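Local coordinates for homospermidine synthase (Legionella pneumophila subsp. pneumophila str. Philadelphia 1, PDB 2PH5), which probably makes homospermidine and binds nicotinamide-adenine-dinucleotide, at residues N159-S164 against H293-L299; V163-I167 against E358-L362. All coordinates share one frame; numbering follows the deposited sequence.

Contact 1 of 2, residues N159-S164 against H293-L299; sequences NPGLVS and HAETISL. With NAD (nicotinamide-adenine-dinucleotide), chain C.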
loop_
_atom_site.group_PDB
_atom_site.type_symbol
_atom_site.label_atom_id
_atom_site.label_comp_id
_atom_site.label_asym_id
_atom_site.label_seq_id
_atom_site.Cartn_x
_atom_site.Cartn_y
_atom_site.Cartn_z
ATOM N N ASN A 159 5.625 -15.910 -16.813
ATOM C CA ASN A 159 4.594 -16.660 -16.114
ATOM C C ASN A 159 3.236 -16.164 -16.559
ATOM O O ASN A 159 2.879 -15.005 -16.352
ATOM C CB ASN A 159 4.722 -16.588 -14.578
ATOM C CG ASN A 159 4.504 -15.211 -14.031
ATOM O OD1 ASN A 159 4.163 -15.051 -12.859
ATOM N ND2 ASN A 159 4.718 -14.196 -14.866
ATOM N N PRO A 160 2.459 -17.044 -17.194
ATOM C CA PRO A 160 2.781 -18.442 -17.498
ATOM C C PRO A 160 3.982 -18.613 -18.421
ATOM O O PRO A 160 4.305 -17.715 -19.202
ATOM C CB PRO A 160 1.509 -18.940 -18.157
ATOM C CG PRO A 160 1.101 -17.737 -18.950
ATOM C CD PRO A 160 1.261 -16.616 -17.933
ATOM N N GLY A 161 4.631 -19.775 -18.337
ATOM C CA GLY A 161 5.767 -20.046 -19.198
ATOM C C GLY A 161 6.991 -20.553 -18.471
ATOM O O GLY A 161 7.072 -21.718 -18.091
ATOM N N LEU A 162 7.952 -19.659 -18.294
ATOM C CA LEU A 162 9.190 -19.970 -17.616
ATOM C C LEU A 162 8.921 -20.663 -16.287
ATOM O O LEU A 162 9.664 -21.558 -15.880
ATOM C CB LEU A 162 9.955 -18.675 -17.374
ATOM C CG LEU A 162 11.331 -18.767 -16.736
ATOM C CD1 LEU A 162 12.258 -19.625 -17.593
ATOM C CD2 LEU A 162 11.881 -17.359 -16.596
ATOM N N VAL A 163 7.846 -20.249 -15.625
ATOM C CA VAL A 163 7.465 -20.788 -14.325
ATOM C C VAL A 163 7.278 -22.306 -14.337
ATOM O O VAL A 163 7.677 -23.002 -13.403
ATOM C CB VAL A 163 6.193 -20.056 -13.806
ATOM C CG1 VAL A 163 5.321 -20.985 -12.968
ATOM C CG2 VAL A 163 6.623 -18.873 -12.966
ATOM N N SER A 164 6.684 -22.812 -15.410
ATOM C CA SER A 164 6.473 -24.240 -15.564
ATOM C C SER A 164 7.845 -24.925 -15.612
ATOM O O SER A 164 8.072 -25.942 -14.960
ATOM C CB SER A 164 5.683 -24.491 -16.848
ATOM O OG SER A 164 5.750 -25.840 -17.255
ATOM N N HIS A 293 -4.231 -16.201 -12.388
ATOM C CA HIS A 293 -3.477 -16.440 -13.629
ATOM C C HIS A 293 -3.986 -17.625 -14.447
ATOM O O HIS A 293 -4.866 -18.375 -14.012
ATOM C CB HIS A 293 -1.979 -16.599 -13.356
ATOM C CG HIS A 293 -1.148 -15.451 -13.852
ATOM N ND1 HIS A 293 -0.972 -15.180 -15.193
ATOM C CD2 HIS A 293 -0.446 -14.507 -13.184
ATOM C CE1 HIS A 293 -0.196 -14.121 -15.328
ATOM N NE2 HIS A 293 0.138 -13.691 -14.123
ATOM N N ALA A 294 -3.427 -17.791 -15.640
ATOM C CA ALA A 294 -3.849 -18.867 -16.533
ATOM C C ALA A 294 -3.234 -20.212 -16.185
ATOM O O ALA A 294 -3.946 -21.203 -16.010
ATOM C CB ALA A 294 -3.513 -18.502 -17.979
ATOM N N GLU A 295 -1.909 -20.233 -16.084
ATOM C CA GLU A 295 -1.166 -21.451 -15.789
ATOM C C GLU A 295 -1.431 -22.065 -14.411
ATOM O O GLU A 295 -0.636 -22.873 -13.927
ATOM C CB GLU A 295 0.340 -21.197 -15.956
ATOM C CG GLU A 295 1.018 -22.100 -16.992
ATOM C CD GLU A 295 2.519 -21.866 -17.107
ATOM O OE1 GLU A 295 3.176 -22.602 -17.873
ATOM O OE2 GLU A 295 3.042 -20.954 -16.438
ATOM N N THR A 296 -2.533 -21.680 -13.774
ATOM C CA THR A 296 -2.858 -22.241 -12.467
ATOM C C THR A 296 -3.555 -23.582 -12.672
ATOM O O THR A 296 -3.179 -24.585 -12.071
ATOM C CB THR A 296 -3.792 -21.317 -11.653
ATOM O OG1 THR A 296 -3.157 -20.050 -11.457
ATOM C CG2 THR A 296 -4.103 -21.933 -10.300
ATOM N N ILE A 297 -4.563 -23.594 -13.535
ATOM C CA ILE A 297 -5.305 -24.813 -13.806
ATOM C C ILE A 297 -4.478 -25.826 -14.592
ATOM O O ILE A 297 -4.518 -27.028 -14.319
ATOM C CB ILE A 297 -6.587 -24.508 -14.585
ATOM C CG1 ILE A 297 -7.366 -23.402 -13.871
ATOM C CG2 ILE A 297 -7.420 -25.776 -14.738
ATOM C CD1 ILE A 297 -7.530 -23.614 -12.377
ATOM N N SER A 298 -3.726 -25.330 -15.568
ATOM C CA SER A 298 -2.890 -26.188 -16.393
ATOM C C SER A 298 -1.799 -26.869 -15.563
ATOM O O SER A 298 -1.528 -28.054 -15.746
ATOM C CB SER A 298 -2.263 -25.376 -17.528
ATOM O OG SER A 298 -1.490 -24.303 -17.018
ATOM N N LEU A 299 -1.177 -26.134 -14.648
ATOM C CA LEU A 299 -0.131 -26.717 -13.816
ATOM C C LEU A 299 -0.709 -27.716 -12.828
ATOM O O LEU A 299 -0.163 -28.801 -12.643
ATOM C CB LEU A 299 0.628 -25.633 -13.044
ATOM C CG LEU A 299 1.566 -24.766 -13.880
ATOM C CD1 LEU A 299 2.201 -23.686 -13.016
ATOM C CD2 LEU A 299 2.628 -25.651 -14.512
HETATM P PA NAD C . 0.489 -3.736 -24.385
HETATM O O1A NAD C . -0.932 -3.309 -24.137
HETATM O O2A NAD C . 1.581 -2.881 -23.843
HETATM O O5B NAD C . 0.758 -3.932 -25.972
HETATM C C5B NAD C . -0.164 -4.662 -26.777
HETATM C C4B NAD C . -0.029 -4.171 -28.230
HETATM O O4B NAD C . -0.988 -4.890 -28.974
HETATM C C3B NAD C . -0.323 -2.681 -28.432
HETATM O O3B NAD C . 0.773 -2.044 -29.092
HETATM C C2B NAD C . -1.575 -2.659 -29.263
HETATM O O2B NAD C . -1.689 -1.571 -30.151
HETATM C C1B NAD C . -1.575 -4.034 -29.933
HETATM N N9A NAD C . -2.897 -4.587 -30.253
HETATM C C8A NAD C . -4.063 -4.333 -29.511
HETATM N N7A NAD C . -5.146 -4.239 -30.308
HETATM C C5A NAD C . -4.702 -4.415 -31.574
HETATM C C6A NAD C . -5.375 -4.426 -32.796
HETATM N N6A NAD C . -6.693 -4.264 -32.920
HETATM N N1A NAD C . -4.608 -4.630 -33.934
HETATM C C2A NAD C . -3.240 -4.813 -33.884
HETATM N N3A NAD C . -2.557 -4.814 -32.690
HETATM C C4A NAD C . -3.312 -4.615 -31.570
HETATM O O3 NAD C . 0.606 -5.165 -23.718
HETATM P PN NAD C . 1.782 -6.255 -23.656
HETATM O O1N NAD C . 1.911 -6.675 -22.241
HETATM O O2N NAD C . 2.984 -5.684 -24.362
HETATM O O5D NAD C . 0.984 -7.313 -24.525
HETATM C C5D NAD C . 1.423 -8.603 -24.870
HETATM C C4D NAD C . 0.743 -9.526 -23.880
HETATM O O4D NAD C . 1.716 -10.321 -23.257
HETATM C C3D NAD C . -0.596 -9.859 -23.256
HETATM O O3D NAD C . -1.339 -10.760 -24.061
HETATM C C2D NAD C . -0.177 -10.455 -21.923
HETATM O O2D NAD C . -1.144 -11.289 -21.352
HETATM C C1D NAD C . 1.142 -11.142 -22.256
HETATM N N1N NAD C . 2.165 -11.178 -21.185
HETATM C C2N NAD C . 2.646 -12.383 -20.726
HETATM C C3N NAD C . 3.638 -12.360 -19.722
HETATM C C7N NAD C . 4.228 -13.613 -19.175
HETATM O O7N NAD C . 5.197 -13.485 -18.213
HETATM N N7N NAD C . 3.877 -14.811 -19.593
HETATM C C4N NAD C . 4.129 -11.123 -19.193
HETATM C C5N NAD C . 3.604 -9.912 -19.689
HETATM C C6N NAD C . 2.635 -9.924 -20.675
#
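E295 projects its side chain across the contact and inserts it as a knob among P160, G161, V163 and S164, at the start of helix 158-176. The chain is extended beyond CG (chi2 -178°), and its stem lies against P160, with E295 CG 3.4 Å from P160 CB. The carboxylate thereby reaches the backbone of the first turn. There G161 N gives E295 OE2 a hydrogen bond of 2.7 Å, although that oxygen lies too near a neighbour in the model and its place is less sure. E295 OE1 meets S164 CB at 3.3 Å on the next turn.

The setting is the saccharopine-dehydrogenase-like fold, in which a Rossmann-type nucleotide-binding domain meets a C-terminal α/β domain, and this helix start grips the nicotinamide end of NAD. The two residues joined by the cis peptide bond before P160 share the task: N159 N donates an almost straight bond (167°) to O7N of the carboxamide at 2.8 Å, while N7N of the cofactor donates to P160 O at 3.0 Å; gripped at both its oxygen and its nitrogen, the amide is fixed in rotation. The side chains of H293, whose ring also meets Y319, and P160 cross at about a right angle, and N159 O sits obliquely to the imidazole, 3.4 Å from H293 CE1. One helical turn beyond E295, L299 adds an apolar patch: its side chain crosses that of V163 at about a right angle, L299 CD1 lying 4.1 Å from V163 CG1, and its CD2 rests 4.0 Å from S164 CB.

Contact 2 of 2, residues V163-I167 against E358-L362; sequences VSHFI and ELGVL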
loop_
_atom_site.group_PDB
_atom_site.type_symbol
_atom_site.label_atom_id
_atom_site.label_comp_id
_atom_site.label_asym_id
_atom_site.label_seq_id
_atom_site.Cartn_x
_atom_site.Cartn_y
_atom_site.Cartn_z
ATOM N N VAL A 163 7.846 -20.249 -15.625
ATOM C CA VAL A 163 7.465 -20.788 -14.325
ATOM C C VAL A 163 7.278 -22.306 -14.337
ATOM O O VAL A 163 7.677 -23.002 -13.403
ATOM C CB VAL A 163 6.193 -20.056 -13.806
ATOM C CG1 VAL A 163 5.321 -20.985 -12.968
ATOM C CG2 VAL A 163 6.623 -18.873 -12.966
ATOM N N SER A 164 6.684 -22.812 -15.410
ATOM C CA SER A 164 6.473 -24.240 -15.564
ATOM C C SER A 164 7.845 -24.925 -15.612
ATOM O O SER A 164 8.072 -25.942 -14.960
ATOM C CB SER A 164 5.683 -24.491 -16.848
ATOM O OG SER A 164 5.750 -25.840 -17.255
ATOM N N HIS A 165 8.778 -24.357 -16.362
ATOM C CA HIS A 165 10.100 -24.959 -16.435
ATOM C C HIS A 165 10.840 -24.891 -15.110
ATOM O O HIS A 165 11.696 -25.734 -14.840
ATOM C CB HIS A 165 10.925 -24.301 -17.534
ATOM C CG HIS A 165 10.283 -24.383 -18.878
ATOM N ND1 HIS A 165 10.071 -23.275 -19.670
ATOM C CD2 HIS A 165 9.763 -25.433 -19.552
ATOM C CE1 HIS A 165 9.444 -23.640 -20.772
ATOM N NE2 HIS A 165 9.244 -24.944 -20.726
ATOM N N PHE A 166 10.524 -23.897 -14.281
ATOM C CA PHE A 166 11.186 -23.788 -12.983
ATOM C C PHE A 166 10.668 -24.877 -12.046
ATOM O O PHE A 166 11.420 -25.420 -11.237
ATOM C CB PHE A 166 10.960 -22.407 -12.340
ATOM C CG PHE A 166 11.778 -21.285 -12.951
ATOM C CD1 PHE A 166 13.004 -21.537 -13.567
ATOM C CD2 PHE A 166 11.338 -19.960 -12.854
ATOM C CE1 PHE A 166 13.781 -20.488 -14.074
ATOM C CE2 PHE A 166 12.107 -18.898 -13.356
ATOM C CZ PHE A 166 13.330 -19.163 -13.966
ATOM N N ILE A 167 9.386 -25.206 -12.155
ATOM C CA ILE A 167 8.827 -26.234 -11.291
ATOM C C ILE A 167 9.495 -27.583 -11.556
ATOM O O ILE A 167 9.878 -28.283 -10.620
ATOM C CB ILE A 167 7.295 -26.332 -11.468
ATOM C CG1 ILE A 167 6.631 -25.179 -10.702
ATOM C CG2 ILE A 167 6.785 -27.688 -10.970
ATOM C CD1 ILE A 167 5.130 -25.061 -10.902
ATOM N N GLU A 358 12.427 -10.687 -8.448
ATOM C CA GLU A 358 12.644 -12.079 -8.064
ATOM C C GLU A 358 11.459 -12.927 -8.438
ATOM O O GLU A 358 10.496 -13.016 -7.686
ATOM C CB GLU A 358 12.862 -12.240 -6.562
ATOM C CG GLU A 358 14.281 -12.062 -6.142
ATOM C CD GLU A 358 14.654 -12.896 -4.926
ATOM O OE1 GLU A 358 13.880 -12.916 -3.926
ATOM O OE2 GLU A 358 15.738 -13.520 -4.978
ATOM N N LEU A 359 11.534 -13.554 -9.602
ATOM C CA LEU A 359 10.463 -14.411 -10.077
ATOM C C LEU A 359 10.873 -15.863 -9.892
ATOM O O LEU A 359 11.974 -16.250 -10.276
ATOM C CB LEU A 359 10.188 -14.145 -11.557
ATOM C CG LEU A 359 9.237 -15.143 -12.224
ATOM C CD1 LEU A 359 7.884 -15.076 -11.536
ATOM C CD2 LEU A 359 9.098 -14.821 -13.725
ATOM N N GLY A 360 9.997 -16.663 -9.295
ATOM C CA GLY A 360 10.320 -18.059 -9.088
ATOM C C GLY A 360 9.162 -18.854 -8.525
ATOM O O GLY A 360 8.061 -18.328 -8.362
ATOM N N VAL A 361 9.419 -20.124 -8.230
ATOM C CA VAL A 361 8.407 -21.016 -7.684
ATOM C C VAL A 361 8.819 -21.603 -6.346
ATOM O O VAL A 361 9.960 -22.013 -6.149
ATOM C CB VAL A 361 8.102 -22.184 -8.636
ATOM C CG1 VAL A 361 7.296 -21.685 -9.819
ATOM C CG2 VAL A 361 9.400 -22.815 -9.105
ATOM N N LEU A 362 7.868 -21.649 -5.429
ATOM C CA LEU A 362 8.120 -22.169 -4.105
ATOM C C LEU A 362 7.416 -23.503 -3.945
ATOM O O LEU A 362 6.193 -23.582 -4.082
ATOM C CB LEU A 362 7.600 -21.170 -3.075
ATOM C CG LEU A 362 7.850 -21.420 -1.590
ATOM C CD1 LEU A 362 9.353 -21.522 -1.349
ATOM C CD2 LEU A 362 7.235 -20.276 -0.764
#
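With CG1 of V361 beside its own backbone N and opposite the carbonyl carbon (chi1 -73°), the two methyl branches fork toward different residues of the helix, CG1 to V163 and I167, CG2 to F166. F166 answers with a similar first torsion (chi1 -75°), which swings its ring along the strand toward L359 and G360. This is helix-on-sheet packing in the C-terminal α/β domain: helix 158-176 lies across one face of a mixed sheet in which strand 352-364 runs between strands 202-213 and 370-378. The short segments cross at -47°, their axes 7.7 Å apart at closest approach, and no hydrogen bond joins them.

V361 faces the helix and contributes the largest share of the buried surface. Its CG1 lies 3.8 Å from V163 CG1 and, on the following turn, meets I167 CG1 at 3.7 Å, the isoleucine side chain crossing it at about a right angle. Its CG2 fits against F166 CB at 3.6 Å. At G360 the strand offers bare backbone, and the phenyl ring comes close to it, F166 CD2 being 4.3 Å from G360 CA. I427 of helix 423-430 also touches F166, while V205 and I203 of strand 202-213 extend the apolar surface under V163 and I167. Earlier along the strand, V163 CG2 meets L359 CD1 at 4.2 Å.

Followed from the N terminus, the chain first builds most of the Rossmann-type parallel sheet, up to strand 152-153, and then enters helix 158-176, from which both contacts start. Contact 1 closes a loop of 128 residues when helix 295-302 returns to the helix's first turns; contact 2 closes a longer one, of 190 residues, when strand 352-364 passes beneath the next turns. The shorter loop runs almost wholly within the span of the longer; V163 touches both partners, while S164 of the shared stretch meets only helix 295-302 of the two. The contacts also touch directly: L299 CD1 lies 3.9 Å from I167 CD1, and N159 OD1 is 3.9 Å from L359 CD1. Together they join the NAD-binding helix start, helix 295-302 and the mixed sheet.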